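Local coordinates for flavoprotein (Thermotoga maritima, PDB 5V8S) that probably acts as an electron-transferring oxidoreductase, pairing a metallo-beta-lactamase-like domain that holds a di-iron centre with a flavodoxin-like domain expected to bind FMN, at residues A62-D67 against R147-K152; H92-H97 against F154-T159; I119-S122 against L128-G131. The protein carries 1 engineered substitution. All coordinates share one frame; numbering follows the deposited sequence.

Contact 1 of 3, residues A62-D67 against R147-K152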
loop_
_atom_site.group_PDB
_atom_site.type_symbol
_atom_site.label_atom_id
_atom_site.label_comp_id
_atom_site.label_asym_id
_atom_site.label_seq_id
_atom_site.Cartn_x
_atom_site.Cartn_y
_atom_site.Cartn_z
ATOM N N ALA A 62 2.107 -41.552 26.957
ATOM C CA ALA A 62 2.367 -40.672 25.834
ATOM C C ALA A 62 2.369 -39.237 26.325
ATOM O O ALA A 62 1.679 -38.893 27.283
ATOM C CB ALA A 62 1.302 -40.828 24.742
ATOM N N ASN A 63 3.161 -38.404 25.659
ATOM C CA ASN A 63 3.105 -36.960 25.837
ATOM C C ASN A 63 3.028 -36.360 24.445
ATOM O O ASN A 63 3.943 -36.551 23.630
ATOM C CB ASN A 63 4.322 -36.405 26.590
ATOM C CG ASN A 63 4.342 -36.788 28.056
ATOM O OD1 ASN A 63 3.395 -36.525 28.801
ATOM N ND2 ASN A 63 5.433 -37.419 28.476
ATOM N N VAL A 64 1.934 -35.657 24.170
ATOM C CA VAL A 64 1.582 -35.223 22.816
ATOM C C VAL A 64 1.673 -33.702 22.751
ATOM O O VAL A 64 0.880 -32.995 23.382
ATOM C CB VAL A 64 0.180 -35.697 22.420
ATOM C CG1 VAL A 64 -0.131 -35.325 20.966
ATOM C CG2 VAL A 64 0.025 -37.201 22.664
ATOM N N LEU A 65 2.622 -33.200 21.965
ATOM C CA LEU A 65 2.732 -31.771 21.685
ATOM C C LEU A 65 1.922 -31.453 20.439
ATOM O O LEU A 65 1.987 -32.184 19.449
ATOM C CB LEU A 65 4.190 -31.391 21.448
ATOM C CG LEU A 65 4.443 -29.950 21.014
ATOM C CD1 LEU A 65 4.091 -28.990 22.135
ATOM C CD2 LEU A 65 5.904 -29.813 20.607
ATOM N N ILE A 66 1.140 -30.374 20.497
ATOM C CA ILE A 66 0.261 -29.996 19.393
ATOM C C ILE A 66 0.638 -28.586 18.966
ATOM O O ILE A 66 0.472 -27.626 19.727
ATOM C CB ILE A 66 -1.227 -30.118 19.759
ATOM C CG1 ILE A 66 -1.502 -31.573 20.183
ATOM C CG2 ILE A 66 -2.120 -29.708 18.565
ATOM C CD1 ILE A 66 -2.942 -31.859 20.511
ATOM N N ASP A 67 1.184 -28.476 17.757
ATOM C CA ASP A 67 1.612 -27.220 17.148
ATOM C C ASP A 67 2.801 -26.609 17.900
ATOM O O ASP A 67 3.457 -27.303 18.685
ATOM C CB ASP A 67 0.397 -26.301 16.965
ATOM C CG ASP A 67 -0.660 -26.919 16.008
ATOM O OD1 ASP A 67 -0.276 -27.626 15.030
ATOM O OD2 ASP A 67 -1.873 -26.737 16.242
ATOM N N ARG A 147 -6.770 -42.486 15.920
ATOM C CA ARG A 147 -5.575 -43.122 16.426
ATOM C C ARG A 147 -5.631 -43.148 17.934
ATOM O O ARG A 147 -5.928 -42.145 18.567
ATOM C CB ARG A 147 -4.321 -42.404 15.948
ATOM C CG ARG A 147 -4.030 -42.641 14.481
ATOM C CD ARG A 147 -2.783 -41.913 14.038
ATOM N NE ARG A 147 -1.591 -42.676 14.351
ATOM C CZ ARG A 147 -1.029 -43.561 13.537
ATOM N NH1 ARG A 147 -1.542 -43.796 12.346
ATOM N NH2 ARG A 147 0.053 -44.199 13.919
ATOM N N GLU A 148 -5.368 -44.312 18.503
ATOM C CA GLU A 148 -5.364 -44.462 19.939
ATOM C C GLU A 148 -3.977 -44.136 20.443
ATOM O O GLU A 148 -3.012 -44.810 20.115
ATOM C CB GLU A 148 -5.764 -45.880 20.331
ATOM C CG GLU A 148 -5.971 -46.046 21.817
ATOM C CD GLU A 148 -6.271 -47.474 22.199
ATOM O OE1 GLU A 148 -5.525 -48.023 23.017
ATOM O OE2 GLU A 148 -7.251 -48.026 21.680
ATOM N N ILE A 149 -3.885 -43.085 21.246
ATOM C CA ILE A 149 -2.610 -42.621 21.772
ATOM C C ILE A 149 -2.810 -42.367 23.255
ATOM O O ILE A 149 -3.746 -41.662 23.639
ATOM C CB ILE A 149 -2.138 -41.326 21.065
ATOM C CG1 ILE A 149 -1.921 -41.561 19.560
ATOM C CG2 ILE A 149 -0.849 -40.814 21.706
ATOM C CD1 ILE A 149 -1.792 -40.262 18.743
ATOM N N GLY A 150 -1.952 -42.951 24.089
ATOM C CA GLY A 150 -2.056 -42.724 25.526
ATOM C C GLY A 150 -3.407 -43.062 26.116
ATOM O O GLY A 150 -3.834 -42.417 27.087
ATOM N N GLY A 151 -4.092 -44.072 25.565
ATOM C CA GLY A 151 -5.388 -44.482 26.058
ATOM C C GLY A 151 -6.570 -43.669 25.575
ATOM O O GLY A 151 -7.699 -43.924 26.027
ATOM N N LYS A 152 -6.353 -42.685 24.695
ATOM C CA LYS A 152 -7.417 -41.838 24.187
ATOM C C LYS A 152 -7.504 -41.935 22.671
ATOM O O LYS A 152 -6.515 -42.212 21.986
ATOM C CB LYS A 152 -7.176 -40.372 24.576
ATOM C CG LYS A 152 -7.002 -40.174 26.088
ATOM C CD LYS A 152 -8.290 -40.431 26.837
ATOM C CE LYS A 152 -8.145 -40.069 28.302
ATOM N NZ LYS A 152 -9.422 -40.237 29.025
#
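Ile149 presses its CG2 methyl between two side chains of the strand facing it, 3.7 Å from Ala62 CB and 3.8 Å from Val64 CG2. Ala62 and Val64 are alternate residues of strand 62-66, so both put their CB on the same side of the strand and offer a pair of methyl groups to one branch of the isoleucine. With chi1 at -62°, CG1 lies beside the backbone N and CG2 is left anti to it, on the side of strand 62-66, and the isoleucine meets Val64 at about a right angle. A further touch involves main chain: Ala62 CB stands 3.9 Å from Gly150 CA, and the CA atoms of Ala62 and Gly150 are 4.9 Å apart, a close approach made where the second strand turns back.

The turn is a type I' beta turn from Ile149 to Lys152, the classic two-residue connection of a tight beta-hairpin. Gly150 and Gly151 take its two central places, both with positive phi, and the hairpin is closed by Ile149 N to Lys152 O at 2.9 Å and Lys152 N to Ile149 O at 3.0 Å. Packing is dense round buried Ala62, Val64 and Ile149 and becomes looser outward: Gly151 and Glu148 are exposed, while Lys152 makes a long, weak ion pair with Asp24. On the far side of strand 62-66, Asn63 turns away and gives its ND2 to Glu89 O.

The contact joins the edge strand of one sheet to an inner strand of the other in the metallo-beta-lactamase sandwich, and His92 of the neighbouring strand also packs on Ile149. Since every touch is carbon on carbon, dispersion and the exclusion of water hold the sheets here, while the directional bonds of the backbone are spent within each sheet.

Contact 2 of 3, residues H92-H97 against F154-T159. With FEO (mu-oxo-diiron), chain C.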
loop_
_atom_site.group_PDB
_atom_site.type_symbol
_atom_site.label_atom_id
_atom_site.label_comp_id
_atom_site.label_asym_id
_atom_site.label_seq_id
_atom_site.Cartn_x
_atom_site.Cartn_y
_atom_site.Cartn_z
ATOM N N HIS A 92 4.892 -37.774 20.781
ATOM C CA HIS A 92 4.125 -37.434 19.592
ATOM C C HIS A 92 4.126 -35.930 19.405
ATOM O O HIS A 92 4.092 -35.185 20.382
ATOM C CB HIS A 92 2.667 -37.869 19.753
ATOM C CG HIS A 92 2.484 -39.344 19.820
ATOM N ND1 HIS A 92 2.799 -40.079 20.944
ATOM C CD2 HIS A 92 2.018 -40.223 18.904
ATOM C CE1 HIS A 92 2.541 -41.353 20.712
ATOM N NE2 HIS A 92 2.073 -41.471 19.482
ATOM N N ILE A 93 4.173 -35.499 18.145
ATOM C CA ILE A 93 3.922 -34.109 17.777
ATOM C C ILE A 93 2.876 -34.092 16.668
ATOM O O ILE A 93 3.072 -34.708 15.611
ATOM C CB ILE A 93 5.201 -33.376 17.322
ATOM C CG1 ILE A 93 6.266 -33.405 18.420
ATOM C CG2 ILE A 93 4.868 -31.925 16.961
ATOM C CD1 ILE A 93 7.623 -32.885 18.017
ATOM N N ILE A 94 1.772 -33.383 16.902
ATOM C CA ILE A 94 0.710 -33.225 15.910
ATOM C C ILE A 94 0.858 -31.858 15.263
ATOM O O ILE A 94 0.930 -30.837 15.954
ATOM C CB ILE A 94 -0.685 -33.378 16.540
ATOM C CG1 ILE A 94 -0.861 -34.811 17.075
ATOM C CG2 ILE A 94 -1.771 -33.051 15.501
ATOM C CD1 ILE A 94 -2.203 -35.062 17.787
ATOM N N VAL A 95 0.928 -31.852 13.945
ATOM C CA VAL A 95 1.081 -30.633 13.157
ATOM C C VAL A 95 -0.203 -30.460 12.352
ATOM O O VAL A 95 -0.380 -31.062 11.290
ATOM C CB VAL A 95 2.321 -30.702 12.260
ATOM C CG1 VAL A 95 2.466 -29.424 11.446
ATOM C CG2 VAL A 95 3.555 -30.932 13.112
ATOM N N ASN A 96 -1.114 -29.616 12.854
ATOM C CA ASN A 96 -2.372 -29.380 12.167
ATOM C C ASN A 96 -2.181 -28.545 10.896
ATOM O O ASN A 96 -3.021 -28.611 9.996
ATOM C CB ASN A 96 -3.324 -28.631 13.102
ATOM C CG ASN A 96 -3.875 -29.510 14.214
ATOM O OD1 ASN A 96 -4.433 -30.581 13.953
ATOM N ND2 ASN A 96 -3.731 -29.060 15.473
ATOM N N HIS A 97 -1.091 -27.780 10.807
ATOM C CA HIS A 97 -0.847 -26.799 9.756
ATOM C C HIS A 97 0.617 -26.432 9.875
ATOM O O HIS A 97 1.129 -26.270 10.987
ATOM C CB HIS A 97 -1.771 -25.594 10.026
ATOM C CG HIS A 97 -1.602 -24.384 9.144
ATOM N ND1 HIS A 97 -1.575 -24.404 7.761
ATOM C CD2 HIS A 97 -1.574 -23.076 9.490
ATOM C CE1 HIS A 97 -1.492 -23.166 7.302
ATOM N NE2 HIS A 97 -1.499 -22.340 8.333
ATOM N N PHE A 154 -7.757 -40.051 19.314
ATOM C CA PHE A 154 -7.565 -38.800 18.583
ATOM C C PHE A 154 -8.157 -38.958 17.189
ATOM O O PHE A 154 -7.826 -39.908 16.486
ATOM C CB PHE A 154 -6.072 -38.510 18.437
ATOM C CG PHE A 154 -5.407 -38.013 19.700
ATOM C CD1 PHE A 154 -5.123 -38.873 20.740
ATOM C CD2 PHE A 154 -5.060 -36.669 19.839
ATOM C CE1 PHE A 154 -4.509 -38.425 21.893
ATOM C CE2 PHE A 154 -4.438 -36.216 20.983
ATOM C CZ PHE A 154 -4.167 -37.107 22.022
ATOM N N LYS A 155 -9.029 -38.044 16.787
ATOM C CA LYS A 155 -9.688 -38.117 15.493
ATOM C C LYS A 155 -9.240 -36.926 14.658
ATOM O O LYS A 155 -9.268 -35.790 15.130
ATOM C CB LYS A 155 -11.205 -38.086 15.667
ATOM C CG LYS A 155 -11.982 -38.229 14.369
ATOM C CD LYS A 155 -13.482 -38.315 14.619
ATOM C CE LYS A 155 -14.218 -38.763 13.369
ATOM N NZ LYS A 155 -13.774 -40.134 12.918
ATOM N N PHE A 156 -8.806 -37.187 13.428
ATOM C CA PHE A 156 -8.268 -36.154 12.556
ATOM C C PHE A 156 -9.265 -35.857 11.448
ATOM O O PHE A 156 -9.711 -36.765 10.739
ATOM C CB PHE A 156 -6.906 -36.579 12.008
ATOM C CG PHE A 156 -5.924 -36.852 13.095
ATOM C CD1 PHE A 156 -5.246 -35.821 13.697
ATOM C CD2 PHE A 156 -5.771 -38.134 13.599
ATOM C CE1 PHE A 156 -4.383 -36.050 14.743
ATOM C CE2 PHE A 156 -4.905 -38.371 14.636
ATOM C CZ PHE A 156 -4.211 -37.321 15.219
ATOM N N VAL A 157 -9.605 -34.583 11.301
ATOM C CA VAL A 157 -10.594 -34.148 10.332
ATOM C C VAL A 157 -9.915 -33.153 9.398
ATOM O O VAL A 157 -9.467 -32.086 9.838
ATOM C CB VAL A 157 -11.794 -33.500 11.033
ATOM C CG1 VAL A 157 -12.790 -33.001 10.011
ATOM C CG2 VAL A 157 -12.435 -34.488 12.031
ATOM N N MET A 158 -9.854 -33.491 8.117
ATOM C CA MET A 158 -9.257 -32.574 7.149
ATOM C C MET A 158 -10.194 -31.394 6.919
ATOM O O MET A 158 -11.397 -31.571 6.708
ATOM C CB MET A 158 -8.999 -33.290 5.823
ATOM C CG MET A 158 -8.092 -34.512 5.909
ATOM S SD MET A 158 -6.505 -34.250 6.717
ATOM C CE MET A 158 -6.754 -35.124 8.265
ATOM N N THR A 159 -9.648 -30.189 6.976
ATOM C CA THR A 159 -10.406 -28.973 6.694
ATOM C C THR A 159 -9.598 -28.152 5.699
ATOM O O THR A 159 -9.066 -27.084 6.031
ATOM C CB THR A 159 -10.714 -28.198 7.979
ATOM O OG1 THR A 159 -9.494 -27.798 8.616
ATOM C CG2 THR A 159 -11.535 -29.072 8.941
HETATM FE FE1 FEO C . -1.685 -20.146 8.688
HETATM FE FE2 FEO C . -1.326 -19.427 12.002
HETATM O O FEO C . -0.744 -20.002 10.309
HETATM O O HOH W 1 -1.922 -17.982 9.054
HETATM O O HOH W 2 -2.286 -17.651 10.956
#
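The rings of Phe156 and Phe154 receive the same methyl group, CD1 of Ile94, in different ways. Phe156 takes it at its edge, in the ring plane, with CE1 3.9 Å away from Ile94 CD1; Phe154 meets it obliquely, its CD2 also 3.9 Å from Ile94 CD1. This is the inside of a metallo-beta-lactamase sandwich, where strand 92-94 of one sheet faces strand 152-158 of the other. Ile94 and Phe156 approach from opposite directions between the sheets, and the second branch of Ile94 touches as well, with its CG2 4.0 Å from Phe156 CE1. An extended chain (chi2 177°) carries CD1 far enough to meet both rings. Val64, Ile66 and Thr170 also pack on Ile94.

Further along, the first strand gives way to the loop that carries His97 and Glu99 and runs into the short helix holding Asp101; together they spell the H-x-E-x-D signature of this family's metal site. A third flat group, the imidazole of His97, presents an edge to the di-iron centre, with the bridging oxygen near the ring plane. Its CG is anti to the backbone N (chi1 174°), which stretches the ring away from the strand toward the metal. On the other nitrogen, ND1 is hydrogen-bonded to Asp166 OD1, a second-shell carboxylate that helps set the rotation of the ring. Glu99, His163 and Asp180 bind the same iron as this histidine, and His97 NE2 sits 2.2 Å from the iron FE1.

Contact 3 of 3, residues I119-S122 against L128-G131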
loop_
_atom_site.group_PDB
_atom_site.type_symbol
_atom_site.label_atom_id
_atom_site.label_comp_id
_atom_site.label_asym_id
_atom_site.label_seq_id
_atom_site.Cartn_x
_atom_site.Cartn_y
_atom_site.Cartn_z
ATOM N N ILE A 119 5.503 -37.932 14.311
ATOM C CA ILE A 119 5.011 -36.638 13.831
ATOM C C ILE A 119 3.789 -36.904 12.961
ATOM O O ILE A 119 3.878 -37.624 11.962
ATOM C CB ILE A 119 6.097 -35.891 13.037
ATOM C CG1 ILE A 119 7.351 -35.714 13.903
ATOM C CG2 ILE A 119 5.570 -34.536 12.538
ATOM C CD1 ILE A 119 8.543 -35.054 13.183
ATOM N N ILE A 120 2.642 -36.334 13.325
ATOM C CA ILE A 120 1.385 -36.577 12.617
ATOM C C ILE A 120 0.995 -35.325 11.843
ATOM O O ILE A 120 0.956 -34.221 12.407
ATOM C CB ILE A 120 0.267 -36.983 13.593
ATOM C CG1 ILE A 120 0.615 -38.318 14.240
ATOM C CG2 ILE A 120 -1.082 -37.053 12.872
ATOM C CD1 ILE A 120 -0.251 -38.640 15.417
ATOM N N ALA A 121 0.658 -35.501 10.564
ATOM C CA ALA A 121 0.229 -34.385 9.730
ATOM C C ALA A 121 -0.667 -34.916 8.620
ATOM O O ALA A 121 -0.772 -36.122 8.405
ATOM C CB ALA A 121 1.436 -33.649 9.139
ATOM N N SER A 122 -1.293 -34.005 7.893
ATOM C CA SER A 122 -2.018 -34.390 6.692
ATOM C C SER A 122 -1.041 -34.738 5.565
ATOM O O SER A 122 0.175 -34.559 5.673
ATOM C CB SER A 122 -2.907 -33.240 6.235
ATOM O OG SER A 122 -2.115 -32.177 5.727
ATOM N N LEU A 128 4.964 -30.423 3.010
ATOM C CA LEU A 128 5.478 -29.109 3.377
ATOM C C LEU A 128 6.520 -29.193 4.485
ATOM O O LEU A 128 7.470 -28.404 4.495
ATOM C CB LEU A 128 4.327 -28.171 3.769
ATOM C CG LEU A 128 3.395 -27.810 2.599
ATOM C CD1 LEU A 128 2.103 -27.181 3.074
ATOM C CD2 LEU A 128 4.113 -26.881 1.610
ATOM N N LEU A 129 6.393 -30.150 5.408
ATOM C CA LEU A 129 7.430 -30.269 6.429
ATOM C C LEU A 129 8.760 -30.668 5.816
ATOM O O LEU A 129 9.819 -30.253 6.294
ATOM C CB LEU A 129 7.028 -31.286 7.497
ATOM C CG LEU A 129 5.919 -30.848 8.446
ATOM C CD1 LEU A 129 5.466 -32.014 9.320
ATOM C CD2 LEU A 129 6.385 -29.676 9.305
ATOM N N GLU A 130 8.726 -31.466 4.761
ATOM C CA GLU A 130 9.964 -31.812 4.077
ATOM C C GLU A 130 10.525 -30.604 3.337
ATOM O O GLU A 130 11.720 -30.313 3.417
ATOM C CB GLU A 130 9.707 -32.955 3.107
ATOM C CG GLU A 130 10.975 -33.379 2.402
ATOM C CD GLU A 130 10.725 -34.417 1.333
ATOM O OE1 GLU A 130 10.875 -34.088 0.127
ATOM O OE2 GLU A 130 10.372 -35.554 1.699
ATOM N N GLY A 131 9.671 -29.874 2.626
ATOM C CA GLY A 131 10.159 -28.730 1.868
ATOM C C GLY A 131 10.683 -27.603 2.746
ATOM O O GLY A 131 11.672 -26.944 2.406
#
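Within the beta-alpha-beta unit formed by strand 118-121, helix 123-133 and strand 138-140, Leu129 of the helix lays one methyl on Ile119 and Ala121 of the first strand. All the touching on the helix side is done by its CD1, which lies 4.1 Å from Ile119 CG2 and 4.4 Å from Ala121 CB. The side chain leaves the helix with CG anti to the carbonyl carbon (chi1 -72°), pointing at the sheet, and Ile119 meets it obliquely with its shorter branch. Ile119 and Ala121 are alternate residues and share this face of the strand. The nearest CA atoms, those of Ala121 and Leu129, are 8.9 Å apart, so only side chains bridge the two backbones. Val138, from the returning strand, packs against all three residues, and Leu106 and Leu110 of helix 106-113 adjoin Leu129 and Ile119 respectively.

In this beta-alpha-beta crossover the strand passes almost directly into the helix, and Ser122 is the N-cap at the junction. Its hydroxyl OG accepts from Gly125 N and is also hydrogen-bonded to Asp166 O, tying the start of the helix to the main chain at Asp166. Ile120 points to the opposite face of the sheet and packs on Phe156 in the interior of the sandwich. Elsewhere the helix meets the second subunit: Leu128 packs on Trp363 of that neighbouring chain, and Glu130 O is hydrogen-bonded to Ser391 OG of the same chain.

All three contacts lie in the di-iron domain, on neighbouring strands of its seven-stranded sheet: 62-66, 92-94 and 118-121, in that order both along the chain and across the sheet. Contacts 1 and 2 look inward, reaching the second sheet at strands 146-149 and 152-158, which follow each other in a hairpin; contact 3 lies on the outer face, under a helix. Centres are about 11 Å apart between contacts 1 and 2 and again between 2 and 3, and about 17 Å between 1 and 3. Their segments alternate for contacts 1 and 2, whereas contact 3 is local. Together they span the sandwich from its hairpin end to the metal-bearing loops and the subunit interface.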